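Local coordinates for protein beta-glucuronidase (Dictyoglomus thermophilum, PDB 6XXW) that probably hydrolyses beta-D-glucuronides, releasing glucuronic acid, as a member of glycoside hydrolase family 2, at residues 529-534 against 582-587. Numbering follows the deposited sequence.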
# COMPACT_ATOMS: atom_id res chain seq x y z
N GLU A 529 -10.82 -10.54 -12.89
CA GLU A 529 -11.35 -10.75 -14.24
C GLU A 529 -10.83 -12.05 -14.84
O GLU A 529 -11.58 -12.80 -15.46
CB GLU A 529 -10.98 -9.56 -15.13
CG GLU A 529 -11.64 -9.59 -16.51
CD GLU A 529 -13.16 -9.42 -16.45
OE1 GLU A 529 -13.67 -8.81 -15.49
OE2 GLU A 529 -13.84 -9.91 -17.38
N MET A 530 -9.54 -12.33 -14.65
CA MET A 530 -8.99 -13.59 -15.14
C MET A 530 -9.74 -14.77 -14.54
O MET A 530 -10.19 -15.67 -15.25
CB MET A 530 -7.50 -13.66 -14.81
CG MET A 530 -6.89 -15.01 -15.15
SD MET A 530 -5.16 -15.10 -14.65
CE MET A 530 -4.72 -16.74 -15.26
N ILE A 531 -9.90 -14.77 -13.21
CA ILE A 531 -10.54 -15.90 -12.55
C ILE A 531 -11.99 -16.03 -13.01
O ILE A 531 -12.48 -17.13 -13.29
CB ILE A 531 -10.41 -15.75 -11.02
CG1 ILE A 531 -9.00 -16.14 -10.58
CG2 ILE A 531 -11.46 -16.57 -10.30
CD1 ILE A 531 -8.67 -15.75 -9.14
N LYS A 532 -12.68 -14.89 -13.15
CA LYS A 532 -14.07 -14.89 -13.59
C LYS A 532 -14.23 -15.49 -14.98
O LYS A 532 -15.17 -16.25 -15.24
CB LYS A 532 -14.62 -13.46 -13.56
CG LYS A 532 -16.02 -13.30 -14.11
CD LYS A 532 -16.52 -11.87 -13.91
CE LYS A 532 -15.97 -10.92 -14.97
NZ LYS A 532 -16.66 -9.58 -14.95
N ARG A 533 -13.31 -15.17 -15.89
CA ARG A 533 -13.42 -15.67 -17.26
C ARG A 533 -13.08 -17.15 -17.33
O ARG A 533 -13.69 -17.90 -18.11
CB ARG A 533 -12.51 -14.86 -18.18
CG ARG A 533 -12.96 -13.41 -18.33
CD ARG A 533 -12.06 -12.67 -19.30
NE ARG A 533 -12.36 -13.01 -20.68
CZ ARG A 533 -12.28 -12.15 -21.70
NH1 ARG A 533 -11.90 -10.90 -21.47
NH2 ARG A 533 -12.57 -12.54 -22.93
N PHE A 534 -12.11 -17.60 -16.54
CA PHE A 534 -11.80 -19.02 -16.48
C PHE A 534 -13.03 -19.83 -16.05
O PHE A 534 -13.40 -20.82 -16.70
CB PHE A 534 -10.64 -19.27 -15.52
CG PHE A 534 -9.27 -19.23 -16.15
CD1 PHE A 534 -8.77 -18.06 -16.71
CD2 PHE A 534 -8.47 -20.37 -16.16
CE1 PHE A 534 -7.49 -18.03 -17.26
CE2 PHE A 534 -7.20 -20.34 -16.73
CZ PHE A 534 -6.71 -19.17 -17.27
N ALA A 582 -11.66 -12.52 -3.64
CA ALA A 582 -12.26 -13.33 -2.58
C ALA A 582 -13.77 -13.10 -2.51
O ALA A 582 -14.54 -14.04 -2.29
CB ALA A 582 -11.62 -13.02 -1.23
N HIS A 583 -14.21 -11.86 -2.69
CA HIS A 583 -15.64 -11.59 -2.64
C HIS A 583 -16.35 -12.10 -3.88
O HIS A 583 -17.50 -12.57 -3.78
CB HIS A 583 -15.85 -10.09 -2.43
CG HIS A 583 -15.08 -9.57 -1.26
ND1 HIS A 583 -15.50 -9.76 0.04
CD2 HIS A 583 -13.88 -8.95 -1.19
CE1 HIS A 583 -14.62 -9.23 0.86
NE2 HIS A 583 -13.62 -8.74 0.15
N PHE A 584 -15.71 -12.05 -5.05
CA PHE A 584 -16.30 -12.69 -6.23
C PHE A 584 -16.50 -14.18 -5.99
O PHE A 584 -17.57 -14.73 -6.29
CB PHE A 584 -15.41 -12.47 -7.47
CG PHE A 584 -15.78 -13.35 -8.63
CD1 PHE A 584 -16.83 -13.02 -9.47
CD2 PHE A 584 -15.11 -14.55 -8.86
CE1 PHE A 584 -17.19 -13.85 -10.54
CE2 PHE A 584 -15.47 -15.39 -9.90
CZ PHE A 584 -16.51 -15.04 -10.75
N LEU A 585 -15.49 -14.85 -5.44
CA LEU A 585 -15.61 -16.30 -5.21
C LEU A 585 -16.67 -16.61 -4.16
O LEU A 585 -17.43 -17.58 -4.30
CB LEU A 585 -14.26 -16.88 -4.81
CG LEU A 585 -13.20 -16.93 -5.93
CD1 LEU A 585 -11.84 -17.36 -5.38
CD2 LEU A 585 -13.63 -17.81 -7.10
N LYS A 586 -16.76 -15.80 -3.10
CA LYS A 586 -17.81 -16.02 -2.11
C LYS A 586 -19.19 -15.98 -2.76
O LYS A 586 -20.05 -16.81 -2.44
CB LYS A 586 -17.73 -14.97 -1.00
CG LYS A 586 -18.72 -15.19 0.16
CD LYS A 586 -18.49 -14.16 1.27
CE LYS A 586 -19.65 -14.10 2.26
NZ LYS A 586 -19.82 -15.35 3.05
N GLU A 587 -19.41 -15.02 -3.66
CA GLU A 587 -20.73 -14.89 -4.27
C GLU A 587 -21.00 -16.03 -5.25
O GLU A 587 -22.09 -16.61 -5.24
CB GLU A 587 -20.85 -13.54 -4.97
CG GLU A 587 -22.30 -13.12 -5.18
CD GLU A 587 -22.52 -12.37 -6.48
OE1 GLU A 587 -23.62 -12.47 -7.06
OE2 GLU A 587 -21.58 -11.67 -6.93
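Phe584 reaches from helix 580-591 to the surface of helix 524-538, and the far end of its ring meets Lys532, CZ lying 3.7 Å from Lys532 CB. The two side chains cross at about a right angle. The CB of Phe584 already points at the other helix, and chi1 of 167°, with CG opposite the backbone N, continues the ring in that direction; a long, flat apolar group suits a place where the segment axes come no closer than 10.5 Å. Lys532 offers its methylenes: CG is 3.8 Å from Phe584 CE1, while a bend at chi3 (80°) carries the amine away to Glu529, where NZ forms a salt bridge with OE1 at 3.1 Å, its hydrogen bond weak. Thus one lysine lines the ring with carbon and keeps its charge on the solvent-exposed side. Gln528 and Val535, on the same helix as Lys532, also touch the ring. On the buried side, Ile531 CG2 packs 4.1 Å from Leu585 CD2, branched apolar chains whose methyls meet without polar groups. Further out, Ile332 of helix 319-332 packs on Leu585. The segments run nearly parallel, at 25°. Such side-by-side packing of successive outer helices is characteristic of the (beta/alpha)8 TIM barrel, here the family 2 barrel domain.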